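Local coordinates for protein elongation factor G (Thermus thermophilus, PDB 2DY1) that binds GTP together with a magnesium ion and probably acts as a GTPase elongation factor in protein synthesis, at residues R129-T134 with Y248-A253; G140-L145 with D160-E165; G178-Y183 with A191-E196. All coordinates share one frame; numbering follows the deposited sequence.

Contact 1: R129-T134 with Y248-A253; sequences RMVVVT and YPVALA
Parallel strands 129-134 and 248-252 are neighbours in the central sheet of the P-loop GTP-binding domain. V131, V132 and V133 pair with V250, A251 and L252. Four backbone hydrogen bonds join them: V131 N to P249 O, A251 N to V131 O, V133 N to A251 O, and A253 N to V133 O. V131, V133, V250 and L252 lie on the face where Y142 of helix 142-153 packs; M130 and A251 touch L267 of helix 261-271 on the other. V133 CG2 meets V250 CG1 at 3.9 Å, and L252 CD1 comes within 4.1 Å of V133 CB. M130 crosses P249 at about a right angle, with its CE 4.1 Å from P249 CB. At the far end the T134 side chain comes about 4 Å from the bound GTP, and its OG1 bonds to S20 O of the P-loop. R129 and Y248 close the opposite end side by side, pointing the same way; R129 NE bonds to L127 O, and NH1 forms a salt bridge with E123. Y248 CE2 stands 3.5 Å above the centre of the R129 guanidinium, the two planes 51° apart. One water bridges R129 NH2, at 2.9 Å, and Y248 OH, at 2.8 Å.

Contact 2: G140-L145 with D160-E165; sequences GDYYAL and DLPLYE
Y142 and Y143, in the first turn of helix 142-153, pack on L161 and P162 of strand 156-165. The helix is the connection of a beta-alpha-beta crossover. It leads from strand 129-134 to strand 156-165, and strand 248-252 lies between the two in the sheet. Y142 crosses P162 obliquely, with its CD2 3.4 Å from P162 CD. CG of Y142 is anti to the backbone N (chi1 -169°); the ring also touches V133 and V250. L161 CD2 reaches the edge of this ring, near its plane, and lies 3.7 Å from CE2 of Y143. The Y143 side chain crosses that of L161 at about a right angle.

One direct hydrogen bond joins the segments. Y142 OH donates to D160 O at 3.0 Å, from above the carbonyl plane (44° out of it). A phenylalanine in place of Y142 would probably keep the ring packing but leave D160 O without this donor. Within the helix end, D141 is the N-cap, and its OD1 takes weak bonds from Y143 N and A144 N.

The remaining polar links run through water. Two waters on Y164 OH connect it to G140 O and to Y142 N. A third, in the plane of the Y143 ring at its edge, lies 2.7 Å from both Y143 OH and P162 O.

Contact 3: G178-Y183 with A191-E196; sequences GKAYRY and AEVPPE
R182 and A191 meet at the outer edge of the GTP-binding domain's sheet, in the beta hairpin of strands 179-184 and 187-191. The R182 side chain starts against alanine: its CB is 4.3 Å from A191 CB. CG stands between the backbone N and the carbonyl carbon (chi1 72°). From there it still brushes A191, at 4.4 Å from its CB. CD continues outward at a similar distance. Beyond it the chain turns polar. NE forms a salt bridge with E165 of strand 156-165, NH1 forms another with E184, and NH2 is also hydrogen-bonded. The aliphatic part of R182 thus lies beside A191, while its guanidinium group is shared between two acids.

The backbone pairing is short. A180 and A191 form an antiparallel hydrogen-bonded pair, but with one direct bond, A191 N to A180 O at 2.8 Å. The donor lies above the carbonyl plane, 51° out of it. A water takes the place of the second bond, accepting from A180 N at 3.1 Å and donating to A191 O at 2.6 Å. The two chains part beyond this pair. V193 fills in past it, its CG2 lying 3.8 Å from G178 O and 4.2 Å from A180 CB. G178 and K179 form a G1 beta bulge against strand 168-174.

In the fold, strand 179-184 runs between strands 168-174 and 187-191, the latter outermost. Segment 191-196 then leaves the sheet. A191 and P194 touch L163 of strand 156-165, and V193 O accepts from R198 in helix 198-213.

The three contacts step outward through one sheet of the GTP-binding domain. Contact 1 is the buried core: every touching residue is covered, and regular backbone bonds dominate. Contact 2 is partly buried and sets a helix end on the sheet, with aromatic packing inside and water bridges outside. Contact 3 is the most peripheral, with little direct bonding and more exposed residues. Contacts 1 and 2 touch: strands 248-252 and 156-165 are neighbours, and V133 packs on L145. L252 N lies 3.0 Å from D160 OD2, a probable hydrogen bond. Contacts 2 and 3 meet through L163 packing and one salt bridge. Contacts 1 and 3 do not touch.

Contact 1: R129-T134 with Y248-A253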
loop_
_atom_site.group_PDB
_atom_site.type_symbol
_atom_site.label_atom_id
_atom_site.label_comp_id
_atom_site.label_asym_id
_atom_site.label_seq_id
_atom_site.Cartn_x
_atom_site.Cartn_y
_atom_site.Cartn_z
ATOM N N ARG A 129 9.222 12.650 14.080
ATOM C CA ARG A 129 9.047 13.251 12.765
ATOM C C ARG A 129 9.690 14.631 12.717
ATOM O O ARG A 129 9.671 15.379 13.700
ATOM C CB ARG A 129 7.559 13.400 12.424
ATOM C CG ARG A 129 6.894 12.151 11.826
ATOM C CD ARG A 129 5.513 11.969 12.436
ATOM N NE ARG A 129 5.690 11.497 13.813
ATOM C CZ ARG A 129 4.813 11.685 14.789
ATOM N NH1 ARG A 129 3.679 12.340 14.555
ATOM N NH2 ARG A 129 5.082 11.225 16.004
ATOM N N MET A 130 10.302 14.939 11.578
ATOM C CA MET A 130 10.916 16.245 11.317
ATOM C C MET A 130 10.358 16.612 9.943
ATOM O O MET A 130 10.076 15.728 9.149
ATOM C CB MET A 130 12.452 16.118 11.261
ATOM C CG MET A 130 13.210 17.231 10.576
ATOM S SD MET A 130 14.992 16.781 10.514
ATOM C CE MET A 130 15.334 16.933 12.249
ATOM N N VAL A 131 10.156 17.901 9.688
ATOM C CA VAL A 131 9.638 18.364 8.398
ATOM C C VAL A 131 10.730 19.114 7.676
ATOM O O VAL A 131 11.489 19.850 8.306
ATOM C CB VAL A 131 8.481 19.385 8.603
ATOM C CG1 VAL A 131 8.080 20.039 7.272
ATOM C CG2 VAL A 131 7.273 18.689 9.225
ATOM N N VAL A 132 10.832 18.927 6.361
ATOM C CA VAL A 132 11.773 19.725 5.576
ATOM C C VAL A 132 10.938 20.415 4.498
ATOM O O VAL A 132 10.218 19.771 3.737
ATOM C CB VAL A 132 12.964 18.893 4.961
ATOM C CG1 VAL A 132 12.478 17.731 4.125
ATOM C CG2 VAL A 132 13.858 19.827 4.137
ATOM N N VAL A 133 11.004 21.744 4.475
ATOM C CA VAL A 133 10.237 22.533 3.514
ATOM C C VAL A 133 11.073 22.804 2.285
ATOM O O VAL A 133 12.144 23.428 2.349
ATOM C CB VAL A 133 9.797 23.863 4.141
ATOM C CG1 VAL A 133 9.062 24.705 3.081
ATOM C CG2 VAL A 133 8.896 23.588 5.344
ATOM N N THR A 134 10.560 22.308 1.164
ATOM C CA THR A 134 11.213 22.435 -0.137
ATOM C C THR A 134 10.489 23.423 -1.040
ATOM O O THR A 134 9.425 23.919 -0.705
ATOM C CB THR A 134 11.169 21.101 -0.867
ATOM O OG1 THR A 134 9.789 20.719 -1.026
ATOM C CG2 THR A 134 11.926 20.027 -0.060
ATOM N N TYR A 248 8.289 18.574 16.646
ATOM C CA TYR A 248 8.598 18.219 15.263
ATOM C C TYR A 248 9.418 19.361 14.656
ATOM O O TYR A 248 8.860 20.376 14.252
ATOM C CB TYR A 248 7.298 18.052 14.474
ATOM C CG TYR A 248 6.318 17.082 15.113
ATOM C CD1 TYR A 248 4.997 17.460 15.348
ATOM C CD2 TYR A 248 6.718 15.794 15.488
ATOM C CE1 TYR A 248 4.089 16.590 15.947
ATOM C CE2 TYR A 248 5.818 14.920 16.088
ATOM C CZ TYR A 248 4.506 15.331 16.314
ATOM O OH TYR A 248 3.619 14.464 16.920
ATOM N N PRO A 249 10.746 19.207 14.571
ATOM C CA PRO A 249 11.562 20.286 13.999
ATOM C C PRO A 249 11.176 20.559 12.552
ATOM O O PRO A 249 10.847 19.623 11.824
ATOM C CB PRO A 249 12.983 19.746 14.072
ATOM C CG PRO A 249 12.929 18.689 15.158
ATOM C CD PRO A 249 11.577 18.048 14.946
ATOM N N VAL A 250 11.215 21.835 12.155
ATOM C CA VAL A 250 10.911 22.211 10.777
ATOM C C VAL A 250 12.154 22.884 10.202
ATOM O O VAL A 250 12.607 23.931 10.685
ATOM C CB VAL A 250 9.728 23.207 10.701
ATOM C CG1 VAL A 250 9.424 23.561 9.233
ATOM C CG2 VAL A 250 8.499 22.612 11.353
ATOM N N ALA A 251 12.708 22.266 9.167
ATOM C CA ALA A 251 13.897 22.762 8.506
ATOM C C ALA A 251 13.532 23.237 7.102
ATOM O O ALA A 251 12.481 22.891 6.569
ATOM C CB ALA A 251 14.950 21.650 8.418
ATOM N N LEU A 252 14.414 24.044 6.538
ATOM C CA LEU A 252 14.228 24.569 5.196
ATOM C C LEU A 252 15.414 24.130 4.350
ATOM O O LEU A 252 16.568 24.403 4.707
ATOM C CB LEU A 252 14.170 26.106 5.291
ATOM C CG LEU A 252 13.917 27.045 4.123
ATOM C CD1 LEU A 252 12.624 26.707 3.389
ATOM C CD2 LEU A 252 13.840 28.460 4.716
ATOM N N ALA A 253 15.152 23.455 3.227
ATOM C CA ALA A 253 16.247 23.030 2.354
ATOM C C ALA A 253 15.697 22.733 0.969
ATOM O O ALA A 253 14.537 22.363 0.825
ATOM C CB ALA A 253 16.946 21.770 2.919
HETATM O O HOH W 1 3.798 12.101 18.433
#

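Contact 2: G140-L145 with D160-E165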
loop_
_atom_site.group_PDB
_atom_site.type_symbol
_atom_site.label_atom_id
_atom_site.label_comp_id
_atom_site.label_asym_id
_atom_site.label_seq_id
_atom_site.Cartn_x
_atom_site.Cartn_y
_atom_site.Cartn_z
ATOM N N GLY A 140 6.360 30.813 -2.417
ATOM C CA GLY A 140 5.415 30.742 -1.310
ATOM C C GLY A 140 5.636 31.577 -0.061
ATOM O O GLY A 140 6.605 32.312 0.054
ATOM N N ASP A 141 4.704 31.450 0.880
ATOM C CA ASP A 141 4.740 32.197 2.138
ATOM C C ASP A 141 5.101 31.244 3.279
ATOM O O ASP A 141 4.243 30.541 3.828
ATOM C CB ASP A 141 3.374 32.843 2.411
ATOM C CG ASP A 141 3.356 33.641 3.709
ATOM O OD1 ASP A 141 4.377 33.630 4.421
ATOM O OD2 ASP A 141 2.329 34.282 4.026
ATOM N N TYR A 142 6.372 31.253 3.643
ATOM C CA TYR A 142 6.868 30.364 4.683
ATOM C C TYR A 142 6.205 30.564 6.037
ATOM O O TYR A 142 5.950 29.603 6.753
ATOM C CB TYR A 142 8.371 30.550 4.833
ATOM C CG TYR A 142 9.043 29.515 5.693
ATOM C CD1 TYR A 142 9.341 28.253 5.177
ATOM C CD2 TYR A 142 9.409 29.803 7.000
ATOM C CE1 TYR A 142 10.001 27.301 5.951
ATOM C CE2 TYR A 142 10.070 28.842 7.787
ATOM C CZ TYR A 142 10.359 27.608 7.246
ATOM O OH TYR A 142 11.051 26.683 8.000
ATOM N N TYR A 143 5.920 31.809 6.394
ATOM C CA TYR A 143 5.319 32.073 7.684
ATOM C C TYR A 143 3.896 31.556 7.784
ATOM O O TYR A 143 3.513 31.023 8.821
ATOM C CB TYR A 143 5.426 33.564 7.995
ATOM C CG TYR A 143 6.876 33.964 8.115
ATOM C CD1 TYR A 143 7.610 34.379 6.998
ATOM C CD2 TYR A 143 7.545 33.810 9.324
ATOM C CE1 TYR A 143 8.986 34.627 7.089
ATOM C CE2 TYR A 143 8.910 34.051 9.433
ATOM C CZ TYR A 143 9.623 34.458 8.310
ATOM O OH TYR A 143 10.971 34.699 8.431
ATOM N N ALA A 144 3.124 31.680 6.706
ATOM C CA ALA A 144 1.766 31.164 6.705
ATOM C C ALA A 144 1.853 29.634 6.738
ATOM O O ALA A 144 1.014 28.976 7.348
ATOM C CB ALA A 144 1.016 31.634 5.454
ATOM N N LEU A 145 2.867 29.074 6.075
ATOM C CA LEU A 145 3.044 27.623 6.066
ATOM C C LEU A 145 3.312 27.136 7.483
ATOM O O LEU A 145 2.732 26.146 7.902
ATOM C CB LEU A 145 4.198 27.225 5.140
ATOM C CG LEU A 145 4.543 25.729 5.182
ATOM C CD1 LEU A 145 3.357 24.883 4.735
ATOM C CD2 LEU A 145 5.736 25.474 4.280
ATOM N N ASP A 160 14.618 26.798 11.212
ATOM C CA ASP A 160 15.077 27.760 10.217
ATOM C C ASP A 160 13.975 28.703 9.789
ATOM O O ASP A 160 12.794 28.337 9.802
ATOM C CB ASP A 160 15.477 27.049 8.910
ATOM C CG ASP A 160 16.594 26.054 9.089
ATOM O OD1 ASP A 160 17.613 26.433 9.703
ATOM O OD2 ASP A 160 16.459 24.904 8.588
ATOM N N LEU A 161 14.405 29.898 9.388
ATOM C CA LEU A 161 13.530 30.893 8.768
ATOM C C LEU A 161 14.275 31.227 7.464
ATOM O O LEU A 161 15.481 31.058 7.356
ATOM C CB LEU A 161 13.372 32.140 9.632
ATOM C CG LEU A 161 12.599 31.911 10.926
ATOM C CD1 LEU A 161 12.559 33.241 11.681
ATOM C CD2 LEU A 161 11.190 31.391 10.668
ATOM N N PRO A 162 13.556 31.701 6.450
ATOM C CA PRO A 162 14.231 32.015 5.190
ATOM C C PRO A 162 14.993 33.323 5.150
ATOM O O PRO A 162 14.548 34.338 5.714
ATOM C CB PRO A 162 13.094 32.000 4.174
ATOM C CG PRO A 162 11.894 32.426 4.989
ATOM C CD PRO A 162 12.093 31.813 6.352
ATOM N N LEU A 163 16.158 33.291 4.506
ATOM C CA LEU A 163 16.919 34.520 4.308
ATOM C C LEU A 163 16.606 35.002 2.902
ATOM O O LEU A 163 16.775 34.270 1.932
ATOM C CB LEU A 163 18.425 34.280 4.445
ATOM C CG LEU A 163 19.274 35.528 4.209
ATOM C CD1 LEU A 163 18.996 36.514 5.348
ATOM C CD2 LEU A 163 20.763 35.167 4.189
ATOM N N TYR A 164 16.105 36.231 2.790
ATOM C CA TYR A 164 15.790 36.806 1.489
ATOM C C TYR A 164 16.684 37.992 1.176
ATOM O O TYR A 164 17.158 38.685 2.080
ATOM C CB TYR A 164 14.355 37.331 1.450
ATOM C CG TYR A 164 13.287 36.268 1.434
ATOM C CD1 TYR A 164 12.918 35.644 0.240
ATOM C CD2 TYR A 164 12.639 35.891 2.604
ATOM C CE1 TYR A 164 11.918 34.662 0.222
ATOM C CE2 TYR A 164 11.646 34.927 2.592
ATOM C CZ TYR A 164 11.285 34.317 1.409
ATOM O OH TYR A 164 10.268 33.373 1.401
ATOM N N GLU A 165 16.897 38.219 -0.113
ATOM C CA GLU A 165 17.651 39.378 -0.584
ATOM C C GLU A 165 16.809 39.905 -1.734
ATOM O O GLU A 165 16.629 39.240 -2.752
ATOM C CB GLU A 165 19.060 38.984 -1.052
ATOM C CG GLU A 165 20.004 38.708 0.100
ATOM C CD GLU A 165 21.368 38.211 -0.350
ATOM O OE1 GLU A 165 21.558 38.053 -1.574
ATOM O OE2 GLU A 165 22.230 37.972 0.527
HETATM O O HOH W 2 9.148 33.216 -0.947
HETATM O O HOH W 3 8.120 33.504 3.189
HETATM O O HOH W 4 12.304 35.730 6.304
#

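Contact 3: G178-Y183 with A191-E196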
loop_
_atom_site.group_PDB
_atom_site.type_symbol
_atom_site.label_atom_id
_atom_site.label_comp_id
_atom_site.label_asym_id
_atom_site.label_seq_id
_atom_site.Cartn_x
_atom_site.Cartn_y
_atom_site.Cartn_z
ATOM N N GLY A 178 20.779 32.711 16.053
ATOM C CA GLY A 178 20.697 34.086 15.586
ATOM C C GLY A 178 21.778 34.381 14.565
ATOM O O GLY A 178 22.429 35.429 14.595
ATOM N N LYS A 179 21.985 33.435 13.657
ATOM C CA LYS A 179 22.985 33.592 12.623
ATOM C C LYS A 179 22.328 33.281 11.299
ATOM O O LYS A 179 21.335 32.556 11.249
ATOM C CB LYS A 179 24.173 32.661 12.871
ATOM C CG LYS A 179 24.982 33.047 14.110
ATOM C CD LYS A 179 26.280 32.277 14.198
ATOM C CE LYS A 179 27.042 32.650 15.464
ATOM N NZ LYS A 179 28.285 31.845 15.623
ATOM N N ALA A 180 22.871 33.850 10.235
ATOM C CA ALA A 180 22.302 33.642 8.920
ATOM C C ALA A 180 23.383 33.183 7.947
ATOM O O ALA A 180 24.576 33.459 8.139
ATOM C CB ALA A 180 21.659 34.932 8.423
ATOM N N TYR A 181 22.946 32.497 6.896
ATOM C CA TYR A 181 23.856 31.969 5.893
ATOM C C TYR A 181 23.248 32.108 4.516
ATOM O O TYR A 181 22.087 31.757 4.318
ATOM C CB TYR A 181 24.120 30.484 6.159
ATOM C CG TYR A 181 24.615 30.230 7.561
ATOM C CD1 TYR A 181 23.721 30.056 8.612
ATOM C CD2 TYR A 181 25.980 30.277 7.850
ATOM C CE1 TYR A 181 24.174 29.938 9.933
ATOM C CE2 TYR A 181 26.446 30.167 9.162
ATOM C CZ TYR A 181 25.542 29.998 10.193
ATOM O OH TYR A 181 26.017 29.882 11.481
ATOM N N ARG A 182 24.029 32.604 3.567
ATOM C CA ARG A 182 23.529 32.745 2.208
ATOM C C ARG A 182 24.265 31.763 1.314
ATOM O O ARG A 182 25.401 31.376 1.600
ATOM C CB ARG A 182 23.726 34.181 1.698
ATOM C CG ARG A 182 25.151 34.556 1.389
ATOM C CD ARG A 182 25.260 36.031 0.951
ATOM N NE ARG A 182 24.388 36.402 -0.163
ATOM C CZ ARG A 182 24.653 36.188 -1.451
ATOM N NH1 ARG A 182 25.785 35.593 -1.824
ATOM N NH2 ARG A 182 23.783 36.573 -2.369
ATOM N N TYR A 183 23.612 31.364 0.234
ATOM C CA TYR A 183 24.187 30.420 -0.704
ATOM C C TYR A 183 24.326 30.981 -2.103
ATOM O O TYR A 183 23.468 31.715 -2.584
ATOM C CB TYR A 183 23.311 29.161 -0.784
ATOM C CG TYR A 183 23.309 28.361 0.474
ATOM C CD1 TYR A 183 22.609 28.792 1.603
ATOM C CD2 TYR A 183 24.049 27.181 0.559
ATOM C CE1 TYR A 183 22.648 28.063 2.787
ATOM C CE2 TYR A 183 24.092 26.457 1.731
ATOM C CZ TYR A 183 23.394 26.895 2.836
ATOM O OH TYR A 183 23.420 26.153 3.984
ATOM N N ALA A 191 26.055 35.358 6.747
ATOM C CA ALA A 191 25.493 36.639 6.377
ATOM C C ALA A 191 24.916 37.247 7.639
ATOM O O ALA A 191 24.790 36.575 8.675
ATOM C CB ALA A 191 24.391 36.445 5.323
ATOM N N GLU A 192 24.562 38.527 7.576
ATOM C CA GLU A 192 23.978 39.175 8.736
ATOM C C GLU A 192 22.478 38.948 8.728
ATOM O O GLU A 192 21.880 38.828 7.655
ATOM C CB GLU A 192 24.218 40.690 8.674
ATOM C CG GLU A 192 25.658 41.077 8.697
ATOM C CD GLU A 192 26.186 41.182 10.108
ATOM O OE1 GLU A 192 25.539 40.645 11.035
ATOM O OE2 GLU A 192 27.250 41.797 10.288
ATOM N N VAL A 193 21.872 38.873 9.910
ATOM C CA VAL A 193 20.423 38.748 9.982
ATOM C C VAL A 193 19.969 40.156 9.607
ATOM O O VAL A 193 20.396 41.137 10.231
ATOM C CB VAL A 193 19.921 38.444 11.406
ATOM C CG1 VAL A 193 18.403 38.547 11.435
ATOM C CG2 VAL A 193 20.368 37.046 11.844
ATOM N N PRO A 194 19.125 40.283 8.568
ATOM C CA PRO A 194 18.670 41.617 8.172
ATOM C C PRO A 194 18.042 42.380 9.351
ATOM O O PRO A 194 17.275 41.811 10.121
ATOM C CB PRO A 194 17.650 41.322 7.074
ATOM C CG PRO A 194 18.146 40.052 6.478
ATOM C CD PRO A 194 18.545 39.247 7.694
ATOM N N PRO A 195 18.348 43.678 9.479
ATOM C CA PRO A 195 17.836 44.551 10.548
ATOM C C PRO A 195 16.311 44.463 10.684
ATOM O O PRO A 195 15.759 44.337 11.784
ATOM C CB PRO A 195 18.291 45.940 10.100
ATOM C CG PRO A 195 19.555 45.657 9.359
ATOM C CD PRO A 195 19.235 44.421 8.569
ATOM N N GLU A 196 15.632 44.522 9.550
ATOM C CA GLU A 196 14.179 44.458 9.526
ATOM C C GLU A 196 13.597 43.112 9.949
ATOM O O GLU A 196 12.394 43.008 10.168
ATOM C CB GLU A 196 13.689 44.807 8.127
ATOM C CG GLU A 196 14.063 46.213 7.715
ATOM C CD GLU A 196 13.927 46.434 6.228
ATOM O OE1 GLU A 196 12.786 46.390 5.718
ATOM O OE2 GLU A 196 14.966 46.645 5.569
HETATM O O HOH W 5 25.115 35.739 11.128
#